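Local coordinates for uncharacterized protein (Pseudomonas aeruginosa PAO1, PDB 4R1D) that probably acts as a calcium-binding lipase of the alpha/beta-hydrolase family, a type VI secretion effector held in complex with its immunity protein Tli4, at residues Leu378-Asp388 and Val398-Asp406; Ile290-Tyr298 and Arg308-Ala318. All coordinates share one frame; numbering follows the deposited sequence.

How the contacts relate
Along the chain the two contacts follow in series, contact 2 closing before contact 1 opens, with centres about 13 Å apart. Contact 2 is buried: helices 290-296 and 310-317 cross there, with no settled hydrogen bond from segment to segment. Contact 1 lies farther out, about 24 Å from the chain centre against about 17 Å, and is partly buried; it ties a loop to the start of helix 400-421 through an arginine, two bridging waters and a modest apolar seam. The two touch directly: Leu387 CD2 packs on Ala318 CB at 3.5 Å, and Pro380 lies against Arg295. Another protein chain reaches contact 1 but not contact 2.

Contact 1 of 2, residues Leu378-Asp388 and Val398-Asp406; sequences LVPEQNSQYLD and VGPRDNFED
Arg401 reaches across to Val379 O where the loop 378-388 of this alpha/beta hydrolase packs on the first turn of helix 400-421. Its CG stands anti to the backbone N (chi1 -169°), and bends at chi2 and chi3 swing the guanidinium out to the loop. There the group works end-on, NH1 and NH2 both converging on the one oxygen. The NH2 bond to Val379 O is 2.9 Å and fairly straight; the one from NH1 to Val379 O, at 3.3 Å, is more bent but arrives on a lone pair. NH2 also gives a bond to Ser384 OG (2.8 Å), close to the guanidinium plane, and NH1 reaches a water that accepts from Val379 N as well. Held at its edge in this way, the group has its rotation fixed, while Leu387 CD1 lies over one face. Glu381 OE2 stays 4.5 Å from Arg401 NH2, too far for a salt bridge, yet its charge may still favour the cation.

Beneath the arginine runs an apolar seam. Val379 CG2, anti to its own carbonyl carbon, meets Phe404 CZ at 3.8 Å, with Leu378 CD2 at that ring's edge. Leu387 CB packs on Pro400 CB just after the N-cap Gly399, whose amide bonds to Ser115 of the partner chain. Beside them Asp388 CB touches Pro400 CG at 3.7 Å; its carboxylate turns to Ser390 through OD1, and Asp388 OD2 takes a 2.6 Å bond from a second water, which also donates to Val398 O.

Contact 2 of 2, residues Ile290-Tyr298 and Arg308-Ala318; sequences IYHHMRCGY and RNAGEVTAIVA
Met294 and Val313 meet where two consecutive short helices, 290-296 and 310-317, joined by a loop, cross with their axes 6.7 Å apart at closest and their directions 119° apart. Small residues accommodate so close an approach. Ala310 CB is the bump that fits the hollow between two carbonyls at the end of the first helix, 3.2 Å from Met294 O and 3.3 Å from Arg295 O. Gly297, which leaves helical geometry with positive phi, brings its CA within 3.7 Å of Arg308 C; with no side chain there, the two backbones can lie against each other.

Val313 is the main knob of the second helix. Its CG2 sits 3.4 Å from His293 O and also meets the edge of the Tyr298 ring, while CG1 faces Met294 CG. The methionine chain runs out straight and then turns at chi3 (74°), which carries CE to Ala318 CB; on the way SD packs on Val317 CG1 at 3.8 Å. Ile290 CD1 closes this end of the row against the same Val317 methyl.

At the far end Asn309 N-caps the second helix, its OD1 accepting from Glu312 N. Thr314 OG1 lies 3.0 Å from Met294 O and within reach of Ala310 O, one proton for two acceptors. Direct contact thus rests mainly on apolar and backbone fit, while a third residue supplies a polar link: Asn464 ND2 hydrogen-bonds both Cys296 O and Arg308 O.

Contact 1 of 2, residues Leu378-Asp388 and Val398-Asp406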
# COMPACT_ATOMS: atom_id res chain seq x y z
N LEU A 378 -6.69 14.07 -14.25
CA LEU A 378 -5.98 12.94 -13.65
C LEU A 378 -6.62 11.61 -14.05
O LEU A 378 -5.93 10.64 -14.36
CB LEU A 378 -6.01 13.07 -12.14
CG LEU A 378 -5.16 12.03 -11.40
CD1 LEU A 378 -3.69 12.23 -11.72
CD2 LEU A 378 -5.42 12.16 -9.90
N VAL A 379 -7.95 11.59 -14.02
CA VAL A 379 -8.72 10.46 -14.52
C VAL A 379 -9.70 10.95 -15.58
O VAL A 379 -10.88 11.21 -15.29
CB VAL A 379 -9.47 9.73 -13.40
CG1 VAL A 379 -10.13 8.47 -13.95
CG2 VAL A 379 -8.51 9.39 -12.29
N PRO A 380 -9.22 11.10 -16.82
CA PRO A 380 -10.09 11.53 -17.91
C PRO A 380 -11.23 10.53 -18.07
O PRO A 380 -11.18 9.40 -17.57
CB PRO A 380 -9.18 11.48 -19.14
CG PRO A 380 -8.07 10.53 -18.76
CD PRO A 380 -7.87 10.74 -17.29
N GLU A 381 -12.27 10.96 -18.77
CA GLU A 381 -13.44 10.13 -18.98
C GLU A 381 -13.06 8.76 -19.53
O GLU A 381 -13.65 7.74 -19.16
CB GLU A 381 -14.41 10.84 -19.93
CG GLU A 381 -15.82 10.28 -19.87
CD GLU A 381 -16.43 10.43 -18.49
OE1 GLU A 381 -16.72 11.58 -18.09
OE2 GLU A 381 -16.61 9.41 -17.80
N GLN A 382 -12.07 8.72 -20.41
CA GLN A 382 -11.65 7.46 -21.02
C GLN A 382 -11.21 6.45 -19.96
O GLN A 382 -11.16 5.26 -20.23
CB GLN A 382 -10.51 7.68 -22.01
CG GLN A 382 -9.25 8.26 -21.37
CD GLN A 382 -8.02 8.04 -22.22
OE1 GLN A 382 -7.82 8.69 -23.24
NE2 GLN A 382 -7.18 7.10 -21.79
N ASN A 383 -10.86 6.94 -18.77
CA ASN A 383 -10.30 6.07 -17.73
C ASN A 383 -11.25 5.80 -16.56
O ASN A 383 -10.88 5.15 -15.58
CB ASN A 383 -8.96 6.63 -17.20
CG ASN A 383 -7.83 6.47 -18.21
OD1 ASN A 383 -7.98 5.79 -19.23
ND2 ASN A 383 -6.69 7.10 -17.92
N SER A 384 -12.48 6.31 -16.67
CA SER A 384 -13.50 6.08 -15.64
C SER A 384 -13.78 4.60 -15.45
O SER A 384 -14.11 4.16 -14.34
CB SER A 384 -14.81 6.79 -16.02
OG SER A 384 -14.60 8.17 -16.27
N GLN A 385 -13.64 3.83 -16.53
CA GLN A 385 -13.94 2.40 -16.53
C GLN A 385 -13.06 1.66 -15.53
O GLN A 385 -13.41 0.57 -15.08
CB GLN A 385 -13.71 1.81 -17.92
CG GLN A 385 -12.31 2.07 -18.47
CD GLN A 385 -12.10 1.49 -19.86
OE1 GLN A 385 -12.51 0.36 -20.14
NE2 GLN A 385 -11.46 2.26 -20.73
N TYR A 386 -11.93 2.25 -15.20
CA TYR A 386 -10.97 1.59 -14.30
C TYR A 386 -11.24 1.84 -12.82
O TYR A 386 -10.67 1.17 -11.95
CB TYR A 386 -9.55 2.00 -14.67
CG TYR A 386 -9.17 1.60 -16.08
CD1 TYR A 386 -9.03 0.26 -16.42
CD2 TYR A 386 -8.94 2.55 -17.07
CE1 TYR A 386 -8.67 -0.13 -17.69
CE2 TYR A 386 -8.57 2.17 -18.36
CZ TYR A 386 -8.44 0.83 -18.67
OH TYR A 386 -8.09 0.41 -19.94
N LEU A 387 -12.11 2.80 -12.51
CA LEU A 387 -12.36 3.15 -11.10
C LEU A 387 -12.99 1.99 -10.31
O LEU A 387 -12.63 1.74 -9.15
CB LEU A 387 -13.25 4.39 -11.00
CG LEU A 387 -12.63 5.65 -11.60
CD1 LEU A 387 -13.68 6.77 -11.70
CD2 LEU A 387 -11.44 6.10 -10.75
N ASP A 388 -13.94 1.30 -10.93
CA ASP A 388 -14.59 0.15 -10.32
C ASP A 388 -14.90 -0.84 -11.43
O ASP A 388 -15.83 -0.64 -12.22
CB ASP A 388 -15.86 0.56 -9.59
CG ASP A 388 -16.50 -0.60 -8.82
OD1 ASP A 388 -16.16 -1.77 -9.06
OD2 ASP A 388 -17.36 -0.32 -7.95
N VAL A 398 -22.40 2.10 -4.86
CA VAL A 398 -21.72 3.39 -4.85
C VAL A 398 -21.20 3.66 -6.25
O VAL A 398 -20.65 2.78 -6.91
CB VAL A 398 -20.56 3.41 -3.82
CG1 VAL A 398 -19.56 2.29 -4.10
CG2 VAL A 398 -19.86 4.76 -3.80
N GLY A 399 -21.40 4.89 -6.72
CA GLY A 399 -20.92 5.30 -8.02
C GLY A 399 -19.43 5.50 -7.97
O GLY A 399 -18.93 6.10 -7.03
N PRO A 400 -18.71 4.99 -8.97
CA PRO A 400 -17.24 5.03 -8.98
C PRO A 400 -16.70 6.46 -8.90
O PRO A 400 -15.73 6.71 -8.18
CB PRO A 400 -16.87 4.39 -10.32
CG PRO A 400 -18.03 3.45 -10.58
CD PRO A 400 -19.24 4.20 -10.09
N ARG A 401 -17.32 7.38 -9.62
CA ARG A 401 -16.86 8.76 -9.65
C ARG A 401 -17.25 9.46 -8.34
O ARG A 401 -16.50 10.29 -7.84
CB ARG A 401 -17.42 9.48 -10.89
CG ARG A 401 -16.85 10.85 -11.20
CD ARG A 401 -15.35 10.84 -11.53
NE ARG A 401 -14.96 10.34 -12.86
CZ ARG A 401 -13.80 10.66 -13.44
NH1 ARG A 401 -12.97 11.48 -12.81
NH2 ARG A 401 -13.46 10.17 -14.63
N ASP A 402 -18.41 9.10 -7.77
CA ASP A 402 -18.82 9.62 -6.47
C ASP A 402 -17.74 9.31 -5.45
O ASP A 402 -17.31 10.17 -4.69
CB ASP A 402 -20.11 8.96 -5.97
CG ASP A 402 -21.37 9.53 -6.61
OD1 ASP A 402 -21.32 10.64 -7.18
OD2 ASP A 402 -22.42 8.85 -6.51
N ASN A 403 -17.33 8.05 -5.42
CA ASN A 403 -16.30 7.60 -4.47
C ASN A 403 -15.00 8.35 -4.69
O ASN A 403 -14.39 8.85 -3.74
CB ASN A 403 -16.07 6.11 -4.62
CG ASN A 403 -15.36 5.53 -3.43
OD1 ASN A 403 -15.95 5.40 -2.35
ND2 ASN A 403 -14.08 5.18 -3.59
N PHE A 404 -14.57 8.42 -5.95
CA PHE A 404 -13.32 9.08 -6.30
C PHE A 404 -13.32 10.56 -5.91
O PHE A 404 -12.35 11.05 -5.34
CB PHE A 404 -13.01 8.90 -7.79
CG PHE A 404 -11.80 9.67 -8.25
CD1 PHE A 404 -10.53 9.33 -7.80
CD2 PHE A 404 -11.93 10.73 -9.13
CE1 PHE A 404 -9.42 10.04 -8.21
CE2 PHE A 404 -10.81 11.44 -9.56
CZ PHE A 404 -9.56 11.09 -9.10
N GLU A 405 -14.40 11.29 -6.21
CA GLU A 405 -14.43 12.71 -5.89
C GLU A 405 -14.42 12.95 -4.38
O GLU A 405 -13.77 13.90 -3.89
CB GLU A 405 -15.62 13.40 -6.58
CG GLU A 405 -15.49 13.35 -8.09
CD GLU A 405 -16.61 14.07 -8.81
OE1 GLU A 405 -17.50 14.62 -8.14
OE2 GLU A 405 -16.59 14.08 -10.06
N ASP A 406 -15.14 12.12 -3.63
CA ASP A 406 -15.10 12.23 -2.18
C ASP A 406 -13.69 11.95 -1.65
O ASP A 406 -13.25 12.58 -0.69
CB ASP A 406 -16.13 11.31 -1.52
CG ASP A 406 -17.48 11.99 -1.31
OD1 ASP A 406 -17.55 13.20 -1.57
OD2 ASP A 406 -18.44 11.33 -0.85
O HOH W 1 -10.22 13.13 -12.98
O HOH W 2 -18.05 2.13 -7.59

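Contact 2 of 2, residues Ile290-Tyr298 and Arg308-Ala318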
# COMPACT_ATOMS: atom_id res chain seq x y z
N ILE A 290 2.79 11.28 -9.59
CA ILE A 290 1.54 10.51 -9.52
C ILE A 290 0.70 10.73 -10.78
O ILE A 290 0.00 9.83 -11.24
CB ILE A 290 0.70 10.84 -8.24
CG1 ILE A 290 -0.45 9.83 -8.09
CG2 ILE A 290 0.14 12.25 -8.29
CD1 ILE A 290 -1.37 10.13 -6.92
N TYR A 291 0.79 11.93 -11.35
CA TYR A 291 0.08 12.19 -12.59
C TYR A 291 0.68 11.37 -13.73
O TYR A 291 -0.04 10.75 -14.50
CB TYR A 291 0.12 13.69 -12.92
CG TYR A 291 -0.70 14.08 -14.12
CD1 TYR A 291 -0.21 13.88 -15.40
CD2 TYR A 291 -1.94 14.69 -13.97
CE1 TYR A 291 -0.93 14.24 -16.50
CE2 TYR A 291 -2.68 15.06 -15.08
CZ TYR A 291 -2.16 14.85 -16.34
OH TYR A 291 -2.88 15.19 -17.47
N HIS A 292 2.00 11.35 -13.84
CA HIS A 292 2.63 10.54 -14.88
C HIS A 292 2.16 9.09 -14.77
O HIS A 292 1.72 8.49 -15.75
CB HIS A 292 4.16 10.56 -14.77
CG HIS A 292 4.82 9.54 -15.65
ND1 HIS A 292 4.98 8.23 -15.26
CD2 HIS A 292 5.30 9.62 -16.91
CE1 HIS A 292 5.55 7.55 -16.24
NE2 HIS A 292 5.76 8.37 -17.25
N HIS A 293 2.26 8.54 -13.57
CA HIS A 293 1.98 7.12 -13.38
C HIS A 293 0.52 6.76 -13.66
O HIS A 293 0.26 5.74 -14.29
CB HIS A 293 2.42 6.67 -11.98
CG HIS A 293 3.87 6.92 -11.73
ND1 HIS A 293 4.41 6.99 -10.46
CD2 HIS A 293 4.89 7.15 -12.59
CE1 HIS A 293 5.71 7.23 -10.55
NE2 HIS A 293 6.02 7.33 -11.83
N MET A 294 -0.41 7.61 -13.23
CA MET A 294 -1.82 7.36 -13.46
C MET A 294 -2.21 7.51 -14.92
O MET A 294 -3.15 6.87 -15.38
CB MET A 294 -2.69 8.27 -12.57
CG MET A 294 -2.60 7.91 -11.09
SD MET A 294 -3.75 8.86 -10.08
CE MET A 294 -5.28 8.04 -10.55
N ARG A 295 -1.49 8.34 -15.66
CA ARG A 295 -1.82 8.51 -17.08
C ARG A 295 -1.00 7.62 -18.02
O ARG A 295 -1.44 7.36 -19.15
CB ARG A 295 -1.71 9.99 -17.50
CG ARG A 295 -2.73 10.93 -16.84
CD ARG A 295 -4.14 10.50 -17.15
NE ARG A 295 -4.38 10.43 -18.59
CZ ARG A 295 -4.78 11.47 -19.32
NH1 ARG A 295 -5.00 12.64 -18.76
NH2 ARG A 295 -4.99 11.32 -20.63
N CYS A 296 0.16 7.14 -17.57
CA CYS A 296 1.08 6.42 -18.47
C CYS A 296 1.54 5.05 -18.00
O CYS A 296 2.19 4.33 -18.76
CB CYS A 296 2.35 7.24 -18.71
SG CYS A 296 2.11 8.93 -19.27
N GLY A 297 1.26 4.71 -16.74
CA GLY A 297 1.86 3.54 -16.12
C GLY A 297 3.22 3.87 -15.53
O GLY A 297 3.79 4.92 -15.81
N TYR A 298 3.75 2.98 -14.69
CA TYR A 298 5.13 3.14 -14.24
C TYR A 298 6.10 2.81 -15.37
O TYR A 298 5.77 2.05 -16.27
CB TYR A 298 5.40 2.22 -13.04
CG TYR A 298 4.80 2.74 -11.76
CD1 TYR A 298 3.42 2.72 -11.55
CD2 TYR A 298 5.61 3.26 -10.77
CE1 TYR A 298 2.87 3.21 -10.38
CE2 TYR A 298 5.07 3.76 -9.60
CZ TYR A 298 3.71 3.73 -9.41
OH TYR A 298 3.19 4.24 -8.24
N ARG A 308 1.59 -1.02 -15.58
CA ARG A 308 2.43 -0.67 -16.73
C ARG A 308 1.71 0.23 -17.73
O ARG A 308 2.26 0.56 -18.78
CB ARG A 308 2.88 -1.94 -17.45
CG ARG A 308 3.76 -2.82 -16.60
CD ARG A 308 5.01 -2.07 -16.19
NE ARG A 308 5.93 -2.96 -15.51
CZ ARG A 308 7.06 -2.57 -14.94
NH1 ARG A 308 7.41 -1.29 -14.97
NH2 ARG A 308 7.83 -3.46 -14.34
N ASN A 309 0.48 0.59 -17.42
CA ASN A 309 -0.25 1.60 -18.19
C ASN A 309 -1.24 2.31 -17.30
O ASN A 309 -1.39 1.99 -16.10
CB ASN A 309 -0.92 0.99 -19.45
CG ASN A 309 -1.92 -0.10 -19.11
OD1 ASN A 309 -2.64 -0.03 -18.13
ND2 ASN A 309 -1.97 -1.14 -19.96
N ALA A 310 -1.91 3.31 -17.86
CA ALA A 310 -2.85 4.14 -17.12
C ALA A 310 -3.89 3.32 -16.37
O ALA A 310 -4.13 3.55 -15.18
CB ALA A 310 -3.54 5.11 -18.07
N GLY A 311 -4.54 2.39 -17.07
CA GLY A 311 -5.66 1.66 -16.51
C GLY A 311 -5.24 0.82 -15.31
O GLY A 311 -5.98 0.70 -14.33
N GLU A 312 -4.05 0.23 -15.38
CA GLU A 312 -3.57 -0.62 -14.29
C GLU A 312 -3.27 0.20 -13.04
O GLU A 312 -3.67 -0.16 -11.94
CB GLU A 312 -2.32 -1.40 -14.73
CG GLU A 312 -2.68 -2.48 -15.74
CD GLU A 312 -1.50 -3.32 -16.19
OE1 GLU A 312 -0.36 -3.05 -15.78
OE2 GLU A 312 -1.73 -4.25 -16.98
N VAL A 313 -2.59 1.32 -13.22
CA VAL A 313 -2.24 2.14 -12.07
C VAL A 313 -3.48 2.79 -11.50
O VAL A 313 -3.69 2.81 -10.30
CB VAL A 313 -1.24 3.24 -12.45
CG1 VAL A 313 -0.98 4.15 -11.24
CG2 VAL A 313 0.05 2.62 -12.96
N THR A 314 -4.31 3.33 -12.39
CA THR A 314 -5.49 4.06 -11.97
C THR A 314 -6.46 3.17 -11.18
O THR A 314 -7.06 3.62 -10.22
CB THR A 314 -6.18 4.70 -13.18
OG1 THR A 314 -5.32 5.71 -13.73
CG2 THR A 314 -7.50 5.34 -12.77
N ALA A 315 -6.57 1.91 -11.59
CA ALA A 315 -7.47 0.97 -10.91
C ALA A 315 -7.14 0.81 -9.43
O ALA A 315 -8.03 0.60 -8.61
CB ALA A 315 -7.43 -0.39 -11.59
N ILE A 316 -5.86 0.87 -9.11
CA ILE A 316 -5.44 0.77 -7.71
C ILE A 316 -5.36 2.13 -7.01
O ILE A 316 -6.00 2.36 -5.97
CB ILE A 316 -4.11 -0.01 -7.62
CG1 ILE A 316 -4.27 -1.37 -8.30
CG2 ILE A 316 -3.69 -0.18 -6.16
CD1 ILE A 316 -2.96 -2.10 -8.47
N VAL A 317 -4.61 3.07 -7.60
CA VAL A 317 -4.34 4.33 -6.93
C VAL A 317 -5.59 5.16 -6.69
O VAL A 317 -5.75 5.76 -5.64
CB VAL A 317 -3.29 5.15 -7.73
CG1 VAL A 317 -3.09 6.53 -7.12
CG2 VAL A 317 -1.96 4.38 -7.78
N ALA A 318 -6.50 5.19 -7.67
CA ALA A 318 -7.67 6.06 -7.57
C ALA A 318 -8.65 5.60 -6.49
O ALA A 318 -9.58 6.32 -6.16
CB ALA A 318 -8.39 6.20 -8.94